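Endonuclease and methylase LlaGI (Lactococcus lactis, PDB 5FFJ) recognises a specific DNA sequence and combines methyltransferase, nuclease and helicase-like ATPase activities in one Type ISP restriction-modification polypeptide. Local coordinates at residues Y1088-L1102 with W1120-T1134. Residues are numbered along the deposited sequence; the frame is centred on the assembly and turned at random.
Sequences YNLEVDRLENIDVKL and WSRSLKQRAARREKT. With nucleotides of chain C.
Tyr1088 reaches from helix 1074-1096 to the chain just after the C-terminal end of helix 1122-1129, where its OH donates a hydrogen bond of 2.9 Å to Glu1132 O. With CG anti to the backbone N (chi1 168°), the ring passes between Leu1124 CD1 on one face and Val1092 CG2 of its own helix on the other, while Trp1120 CZ3 lies at the ring edge, 4.0 Å from Tyr1088 CD1. A phenylalanine here has no hydroxyl for Glu1132 O, and the segment beyond helix 1122-1129 would probably lose this tie to helix 1074-1096.

Lys1133 can be followed outward along its extended chain. Lys1133 CB lies 3.4 Å from Asn1089 OD1, its CG packs on Val1092 CG1 at 3.9 Å, its CD passes the Asn1089 amide, and its CE leads to Asp1093, whose OD1 meets NZ on the syn side at 2.7 Å in a salt bridge, tilted 24° out of the carboxylate plane. The Asn1089 amide pairs with Thr1134 in both directions: OD1 accepts from Thr1134 N, and ND2 donates over 3.2 Å to Thr1134 O, in the carbonyl plane on a lone pair. Near the C-terminal end of helix 1088-1096, the Arg1131 guanidinium carries Leu1102 CD1 over one face, and its NE makes a weak bond to Leu1095 O.

On the DNA side, Arg1122 in the first turn of its helix grips the Hoogsteen edge of DG19 of chain C through hydrogen bonds from NH1 to N7 and from NH2 to O6, the latter 2.6 Å, a bidentate arrangement characteristic of guanine readout in the major groove. Phe1159, from a loop, packs against Tyr1088 and Leu1124, and Lys1125 forms a salt bridge with Asp866. Within the specificity domain, helix 1122-1129 runs at 36° to the final turns of helix 1074-1096, residues 1088-1096, with 10.5 Å between the two axes, and Leu1124 also touches Met1084 of that longer helix.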
loop_
_atom_site.group_PDB
_atom_site.type_symbol
_atom_site.label_atom_id
_atom_site.label_comp_id
_atom_site.label_asym_id
_atom_site.label_seq_id
_atom_site.Cartn_x
_atom_site.Cartn_y
_atom_site.Cartn_z
ATOM N N TYR A 1088 -24.098 -6.009 13.042
ATOM C CA TYR A 1088 -23.633 -7.386 13.139
ATOM C C TYR A 1088 -24.797 -8.370 13.141
ATOM O O TYR A 1088 -24.762 -9.385 12.445
ATOM C CB TYR A 1088 -22.783 -7.580 14.395
ATOM C CG TYR A 1088 -22.503 -9.032 14.698
ATOM C CD1 TYR A 1088 -21.567 -9.746 13.963
ATOM C CD2 TYR A 1088 -23.182 -9.691 15.712
ATOM C CE1 TYR A 1088 -21.312 -11.077 14.233
ATOM C CE2 TYR A 1088 -22.934 -11.018 15.991
ATOM C CZ TYR A 1088 -21.998 -11.709 15.248
ATOM O OH TYR A 1088 -21.747 -13.034 15.520
ATOM N N ASN A 1089 -25.829 -8.070 13.923
ATOM C CA ASN A 1089 -26.985 -8.953 14.019
ATOM C C ASN A 1089 -27.782 -9.000 12.719
ATOM O O ASN A 1089 -28.587 -9.908 12.516
ATOM C CB ASN A 1089 -27.891 -8.520 15.173
ATOM C CG ASN A 1089 -27.274 -8.788 16.533
ATOM O OD1 ASN A 1089 -26.412 -9.654 16.676
ATOM N ND2 ASN A 1089 -27.717 -8.046 17.541
ATOM N N LEU A 1090 -27.558 -8.025 11.843
ATOM C CA LEU A 1090 -28.187 -8.032 10.526
ATOM C C LEU A 1090 -27.450 -8.984 9.589
ATOM O O LEU A 1090 -28.074 -9.730 8.833
ATOM C CB LEU A 1090 -28.216 -6.627 9.920
ATOM C CG LEU A 1090 -29.220 -5.616 10.484
ATOM C CD1 LEU A 1090 -29.214 -4.357 9.627
ATOM C CD2 LEU A 1090 -30.626 -6.192 10.575
ATOM N N GLU A 1091 -26.120 -8.948 9.637
ATOM C CA GLU A 1091 -25.309 -9.866 8.847
ATOM C C GLU A 1091 -25.666 -11.300 9.216
ATOM O O GLU A 1091 -25.731 -12.173 8.356
ATOM C CB GLU A 1091 -23.816 -9.616 9.071
ATOM C CG GLU A 1091 -23.337 -8.233 8.653
ATOM C CD GLU A 1091 -23.476 -7.978 7.163
ATOM O OE1 GLU A 1091 -23.299 -8.928 6.372
ATOM O OE2 GLU A 1091 -23.767 -6.823 6.786
ATOM N N VAL A 1092 -25.914 -11.531 10.501
ATOM C CA VAL A 1092 -26.299 -12.852 10.983
ATOM C C VAL A 1092 -27.665 -13.253 10.432
ATOM O O VAL A 1092 -27.844 -14.378 9.961
ATOM C CB VAL A 1092 -26.321 -12.893 12.526
ATOM C CG1 VAL A 1092 -27.137 -14.078 13.041
ATOM C CG2 VAL A 1092 -24.901 -12.949 13.068
ATOM N N ASP A 1093 -28.626 -12.335 10.500
ATOM C CA ASP A 1093 -29.958 -12.575 9.957
ATOM C C ASP A 1093 -29.878 -12.900 8.468
ATOM O O ASP A 1093 -30.647 -13.718 7.963
ATOM C CB ASP A 1093 -30.867 -11.360 10.183
ATOM C CG ASP A 1093 -31.443 -11.308 11.589
ATOM O OD1 ASP A 1093 -31.686 -12.377 12.185
ATOM O OD2 ASP A 1093 -31.665 -10.187 12.094
ATOM N N ARG A 1094 -28.947 -12.254 7.770
ATOM C CA ARG A 1094 -28.721 -12.543 6.358
ATOM C C ARG A 1094 -28.223 -13.977 6.193
ATOM O O ARG A 1094 -28.716 -14.716 5.342
ATOM C CB ARG A 1094 -27.717 -11.561 5.747
ATOM C CG ARG A 1094 -27.402 -11.834 4.278
ATOM C CD ARG A 1094 -26.218 -11.022 3.791
ATOM N NE ARG A 1094 -26.492 -9.589 3.783
ATOM C CZ ARG A 1094 -25.761 -8.693 3.127
ATOM N NH1 ARG A 1094 -24.710 -9.079 2.415
ATOM N NH2 ARG A 1094 -26.085 -7.409 3.177
ATOM N N LEU A 1095 -27.244 -14.357 7.011
ATOM C CA LEU A 1095 -26.665 -15.697 6.970
ATOM C C LEU A 1095 -27.682 -16.761 7.367
ATOM O O LEU A 1095 -27.581 -17.914 6.951
ATOM C CB LEU A 1095 -25.447 -15.790 7.895
ATOM C CG LEU A 1095 -24.208 -14.954 7.557
ATOM C CD1 LEU A 1095 -23.072 -15.266 8.528
ATOM C CD2 LEU A 1095 -23.760 -15.163 6.119
ATOM N N GLU A 1096 -28.653 -16.366 8.184
ATOM C CA GLU A 1096 -29.661 -17.291 8.693
ATOM C C GLU A 1096 -30.475 -17.951 7.577
ATOM O O GLU A 1096 -30.700 -19.165 7.597
ATOM C CB GLU A 1096 -30.604 -16.562 9.654
ATOM C CG GLU A 1096 -30.595 -17.134 11.060
ATOM C CD GLU A 1096 -31.236 -16.212 12.079
ATOM O OE1 GLU A 1096 -30.892 -16.319 13.277
ATOM O OE2 GLU A 1096 -32.082 -15.381 11.686
ATOM N N ASN A 1097 -30.900 -17.149 6.604
ATOM C CA ASN A 1097 -31.783 -17.611 5.533
ATOM C C ASN A 1097 -31.020 -17.945 4.247
ATOM O O ASN A 1097 -31.607 -18.015 3.163
ATOM C CB ASN A 1097 -32.858 -16.555 5.246
ATOM C CG ASN A 1097 -33.844 -16.392 6.394
ATOM O OD1 ASN A 1097 -34.178 -17.355 7.085
ATOM N ND2 ASN A 1097 -34.320 -15.166 6.597
ATOM N N ILE A 1098 -29.707 -18.126 4.376
ATOM C CA ILE A 1098 -28.883 -18.663 3.297
ATOM C C ILE A 1098 -28.090 -19.845 3.861
ATOM O O ILE A 1098 -26.867 -19.827 3.905
ATOM C CB ILE A 1098 -27.946 -17.569 2.674
ATOM C CG1 ILE A 1098 -27.173 -18.130 1.473
ATOM C CG2 ILE A 1098 -27.006 -16.935 3.720
ATOM C CD1 ILE A 1098 -26.697 -17.058 0.517
ATOM N N ASP A 1099 -28.811 -20.878 4.292
ATOM C CA ASP A 1099 -28.197 -22.022 4.968
ATOM C C ASP A 1099 -27.093 -22.690 4.138
ATOM O O ASP A 1099 -27.298 -23.061 2.980
ATOM C CB ASP A 1099 -29.275 -23.050 5.346
ATOM C CG ASP A 1099 -29.771 -23.855 4.157
ATOM O OD1 ASP A 1099 -29.249 -24.968 3.929
ATOM O OD2 ASP A 1099 -30.688 -23.380 3.454
ATOM N N VAL A 1100 -25.918 -22.809 4.753
ATOM C CA VAL A 1100 -24.766 -23.506 4.191
ATOM C C VAL A 1100 -23.965 -24.046 5.373
ATOM O O VAL A 1100 -24.358 -23.856 6.528
ATOM C CB VAL A 1100 -23.847 -22.591 3.330
ATOM C CG1 VAL A 1100 -23.072 -23.423 2.312
ATOM C CG2 VAL A 1100 -24.627 -21.499 2.628
ATOM N N LYS A 1101 -22.838 -24.690 5.087
ATOM C CA LYS A 1101 -21.872 -25.049 6.115
ATOM C C LYS A 1101 -20.824 -23.949 6.220
ATOM O O LYS A 1101 -19.760 -24.038 5.608
ATOM C CB LYS A 1101 -21.206 -26.386 5.799
ATOM N N LEU A 1102 -21.128 -22.917 7.001
ATOM C CA LEU A 1102 -20.249 -21.757 7.112
ATOM C C LEU A 1102 -19.068 -22.015 8.048
ATOM O O LEU A 1102 -19.152 -22.830 8.968
ATOM C CB LEU A 1102 -21.039 -20.533 7.592
ATOM C CG LEU A 1102 -21.867 -19.778 6.548
ATOM C CD1 LEU A 1102 -22.622 -18.638 7.220
ATOM C CD2 LEU A 1102 -20.977 -19.253 5.424
ATOM N N TRP A 1120 -14.487 -6.303 12.019
ATOM C CA TRP A 1120 -14.273 -7.745 12.128
ATOM C C TRP A 1120 -12.986 -8.097 12.858
ATOM O O TRP A 1120 -11.985 -7.385 12.780
ATOM C CB TRP A 1120 -14.251 -8.397 10.739
ATOM C CG TRP A 1120 -15.563 -8.322 10.013
ATOM C CD1 TRP A 1120 -15.835 -7.614 8.878
ATOM C CD2 TRP A 1120 -16.783 -8.976 10.381
ATOM N NE1 TRP A 1120 -17.149 -7.790 8.515
ATOM C CE2 TRP A 1120 -17.753 -8.621 9.423
ATOM C CE3 TRP A 1120 -17.149 -9.827 11.427
ATOM C CZ2 TRP A 1120 -19.064 -9.089 9.480
ATOM C CZ3 TRP A 1120 -18.452 -10.289 11.481
ATOM C CH2 TRP A 1120 -19.393 -9.918 10.515
ATOM N N SER A 1121 -13.042 -9.208 13.581
ATOM C CA SER A 1121 -11.865 -9.841 14.151
ATOM C C SER A 1121 -12.065 -11.343 14.025
ATOM O O SER A 1121 -13.177 -11.791 13.747
ATOM C CB SER A 1121 -11.670 -9.435 15.609
ATOM O OG SER A 1121 -12.713 -9.953 16.416
ATOM N N ARG A 1122 -11.001 -12.113 14.224
ATOM C CA ARG A 1122 -11.075 -13.563 14.080
ATOM C C ARG A 1122 -12.253 -14.142 14.855
ATOM O O ARG A 1122 -13.117 -14.802 14.280
ATOM C CB ARG A 1122 -9.778 -14.222 14.552
ATOM C CG ARG A 1122 -9.829 -15.743 14.523
ATOM C CD ARG A 1122 -8.454 -16.365 14.709
ATOM N NE ARG A 1122 -7.871 -16.034 16.004
ATOM C CZ ARG A 1122 -6.756 -16.573 16.484
ATOM N NH1 ARG A 1122 -6.094 -17.481 15.778
ATOM N NH2 ARG A 1122 -6.302 -16.207 17.675
ATOM N N SER A 1123 -12.287 -13.873 16.156
ATOM C CA SER A 1123 -13.336 -14.397 17.020
ATOM C C SER A 1123 -14.728 -13.986 16.550
ATOM O O SER A 1123 -15.651 -14.796 16.565
ATOM C CB SER A 1123 -13.116 -13.933 18.461
ATOM O OG SER A 1123 -14.310 -14.031 19.217
ATOM N N LEU A 1124 -14.883 -12.735 16.129
ATOM C CA LEU A 1124 -16.196 -12.246 15.721
ATOM C C LEU A 1124 -16.662 -12.961 14.457
ATOM O O LEU A 1124 -17.857 -13.197 14.277
ATOM C CB LEU A 1124 -16.174 -10.733 15.493
ATOM C CG LEU A 1124 -17.557 -10.087 15.362
ATOM C CD1 LEU A 1124 -18.287 -10.105 16.693
ATOM C CD2 LEU A 1124 -17.452 -8.668 14.840
ATOM N N LYS A 1125 -15.717 -13.304 13.586
ATOM C CA LYS A 1125 -16.034 -14.073 12.388
ATOM C C LYS A 1125 -16.495 -15.475 12.768
ATOM O O LYS A 1125 -17.424 -16.013 12.170
ATOM C CB LYS A 1125 -14.826 -14.162 11.451
ATOM C CG LYS A 1125 -14.416 -12.849 10.812
ATOM C CD LYS A 1125 -13.321 -13.070 9.778
ATOM C CE LYS A 1125 -12.648 -11.769 9.395
ATOM N NZ LYS A 1125 -12.320 -11.705 7.947
ATOM N N GLN A 1126 -15.832 -16.061 13.762
ATOM C CA GLN A 1126 -16.171 -17.402 14.223
ATOM C C GLN A 1126 -17.623 -17.468 14.677
ATOM O O GLN A 1126 -18.319 -18.455 14.432
ATOM C CB GLN A 1126 -15.252 -17.828 15.370
ATOM C CG GLN A 1126 -13.792 -17.973 14.981
ATOM C CD GLN A 1126 -12.882 -18.132 16.181
ATOM O OE1 GLN A 1126 -13.321 -18.046 17.329
ATOM N NE2 GLN A 1126 -11.603 -18.366 15.920
ATOM N N ARG A 1127 -18.073 -16.408 15.338
ATOM C CA ARG A 1127 -19.435 -16.340 15.854
ATOM C C ARG A 1127 -20.426 -15.986 14.750
ATOM O O ARG A 1127 -21.637 -16.113 14.928
ATOM C CB ARG A 1127 -19.522 -15.315 16.984
ATOM C CG ARG A 1127 -18.506 -15.529 18.097
ATOM C CD ARG A 1127 -18.510 -14.364 19.064
ATOM N NE ARG A 1127 -17.204 -14.152 19.681
ATOM C CZ ARG A 1127 -16.810 -14.690 20.831
ATOM N NH1 ARG A 1127 -17.616 -15.489 21.521
ATOM N NH2 ARG A 1127 -15.598 -14.425 21.296
ATOM N N ALA A 1128 -19.904 -15.528 13.616
ATOM C CA ALA A 1128 -20.723 -15.271 12.438
ATOM C C ALA A 1128 -20.794 -16.518 11.560
ATOM O O ALA A 1128 -21.721 -16.674 10.769
ATOM C CB ALA A 1128 -20.172 -14.098 11.651
ATOM N N ALA A 1129 -19.813 -17.403 11.704
ATOM C CA ALA A 1129 -19.847 -18.691 11.020
ATOM C C ALA A 1129 -20.988 -19.510 11.601
ATOM O O ALA A 1129 -21.746 -20.152 10.874
ATOM C CB ALA A 1129 -18.528 -19.417 11.167
ATOM N N ARG A 1130 -21.090 -19.491 12.925
ATOM C CA ARG A 1130 -22.296 -19.930 13.603
ATOM C C ARG A 1130 -23.298 -18.780 13.511
ATOM O O ARG A 1130 -22.949 -17.699 13.045
ATOM C CB ARG A 1130 -21.999 -20.306 15.059
ATOM C CG ARG A 1130 -20.930 -21.393 15.228
ATOM C CD ARG A 1130 -20.487 -21.528 16.679
ATOM N NE ARG A 1130 -19.764 -20.345 17.139
ATOM C CZ ARG A 1130 -19.253 -20.201 18.359
ATOM N NH1 ARG A 1130 -19.383 -21.169 19.258
ATOM N NH2 ARG A 1130 -18.610 -19.087 18.683
ATOM N N ARG A 1131 -24.544 -19.009 13.916
ATOM C CA ARG A 1131 -25.528 -17.929 13.976
ATOM C C ARG A 1131 -25.630 -17.420 15.408
ATOM O O ARG A 1131 -26.444 -17.904 16.199
ATOM C CB ARG A 1131 -26.898 -18.392 13.469
ATOM C CG ARG A 1131 -26.866 -19.101 12.116
ATOM C CD ARG A 1131 -25.954 -18.409 11.106
ATOM N NE ARG A 1131 -26.060 -19.015 9.780
ATOM C CZ ARG A 1131 -25.553 -20.201 9.449
ATOM N NH1 ARG A 1131 -24.903 -20.926 10.350
ATOM N NH2 ARG A 1131 -25.701 -20.667 8.218
ATOM N N GLU A 1132 -24.787 -16.443 15.731
ATOM C CA GLU A 1132 -24.736 -15.872 17.070
ATOM C C GLU A 1132 -25.056 -14.390 17.068
ATOM O O GLU A 1132 -24.427 -13.610 16.355
ATOM C CB GLU A 1132 -23.360 -16.080 17.690
ATOM C CG GLU A 1132 -22.962 -17.539 17.826
ATOM C CD GLU A 1132 -22.190 -17.838 19.104
ATOM O OE1 GLU A 1132 -21.965 -16.914 19.919
ATOM O OE2 GLU A 1132 -21.808 -19.011 19.295
ATOM N N LYS A 1133 -26.036 -14.015 17.882
ATOM C CA LYS A 1133 -26.390 -12.618 18.080
ATOM C C LYS A 1133 -25.979 -12.163 19.475
ATOM O O LYS A 1133 -25.604 -12.984 20.315
ATOM C CB LYS A 1133 -27.892 -12.412 17.882
ATOM C CG LYS A 1133 -28.382 -12.634 16.460
ATOM C CD LYS A 1133 -29.758 -12.015 16.281
ATOM C CE LYS A 1133 -30.301 -12.203 14.880
ATOM N NZ LYS A 1133 -31.598 -11.488 14.722
ATOM N N THR A 1134 -26.050 -10.855 19.710
ATOM C CA THR A 1134 -25.754 -10.294 21.022
ATOM C C THR A 1134 -26.782 -9.281 21.483
ATOM O O THR A 1134 -27.492 -8.678 20.677
ATOM C CB THR A 1134 -24.394 -9.587 21.044
ATOM O OG1 THR A 1134 -24.350 -8.604 20.006
ATOM C CG2 THR A 1134 -23.297 -10.563 20.834
ATOM P P DT C 18 -3.754 -12.234 10.233
ATOM O OP1 DT C 18 -2.754 -12.203 9.143
ATOM O OP2 DT C 18 -5.190 -12.345 9.890
ATOM O "O5'" DT C 18 -3.362 -13.411 11.247
ATOM C "C5'" DT C 18 -2.023 -13.498 11.731
ATOM C "C4'" DT C 18 -1.912 -14.465 12.894
ATOM O "O4'" DT C 18 -2.312 -13.807 14.131
ATOM C "C3'" DT C 18 -2.790 -15.725 12.792
ATOM O "O3'" DT C 18 -2.000 -16.890 13.005
ATOM C "C2'" DT C 18 -3.822 -15.520 13.902
ATOM C "C1'" DT C 18 -2.989 -14.761 14.910
ATOM N N1 DT C 18 -3.748 -14.080 16.012
ATOM C C2 DT C 18 -3.188 -14.029 17.268
ATOM O O2 DT C 18 -2.098 -14.503 17.529
ATOM N N3 DT C 18 -3.946 -13.393 18.212
ATOM C C4 DT C 18 -5.188 -12.819 18.035
ATOM O O4 DT C 18 -5.792 -12.270 18.953
ATOM C C5 DT C 18 -5.726 -12.910 16.695
ATOM C C7 DT C 18 -7.071 -12.324 16.374
ATOM C C6 DT C 18 -4.989 -13.532 15.758
ATOM P P DG C 19 -2.096 -18.157 12.025
ATOM O OP1 DG C 19 -1.648 -17.741 10.682
ATOM O OP2 DG C 19 -3.436 -18.764 12.195
ATOM O "O5'" DG C 19 -1.000 -19.152 12.622
ATOM C "C5'" DG C 19 0.366 -18.741 12.685
ATOM C "C4'" DG C 19 1.092 -19.415 13.837
ATOM O "O4'" DG C 19 0.688 -18.799 15.087
ATOM C "C3'" DG C 19 0.807 -20.902 14.000
ATOM O "O3'" DG C 19 1.969 -21.590 14.488
ATOM C "C2'" DG C 19 -0.352 -20.917 14.993
ATOM C "C1'" DG C 19 -0.045 -19.713 15.882
ATOM N N9 DG C 19 -1.221 -19.015 16.411
ATOM C C8 DG C 19 -2.359 -18.653 15.726
ATOM N N7 DG C 19 -3.230 -18.016 16.464
ATOM C C5 DG C 19 -2.628 -17.940 17.714
ATOM C C6 DG C 19 -3.094 -17.358 18.920
ATOM O O6 DG C 19 -4.170 -16.777 19.129
ATOM N N1 DG C 19 -2.169 -17.504 19.954
ATOM C C2 DG C 19 -0.950 -18.126 19.834
ATOM N N2 DG C 19 -0.191 -18.166 20.940
ATOM N N3 DG C 19 -0.502 -18.672 18.711
ATOM C C4 DG C 19 -1.389 -18.542 17.696
#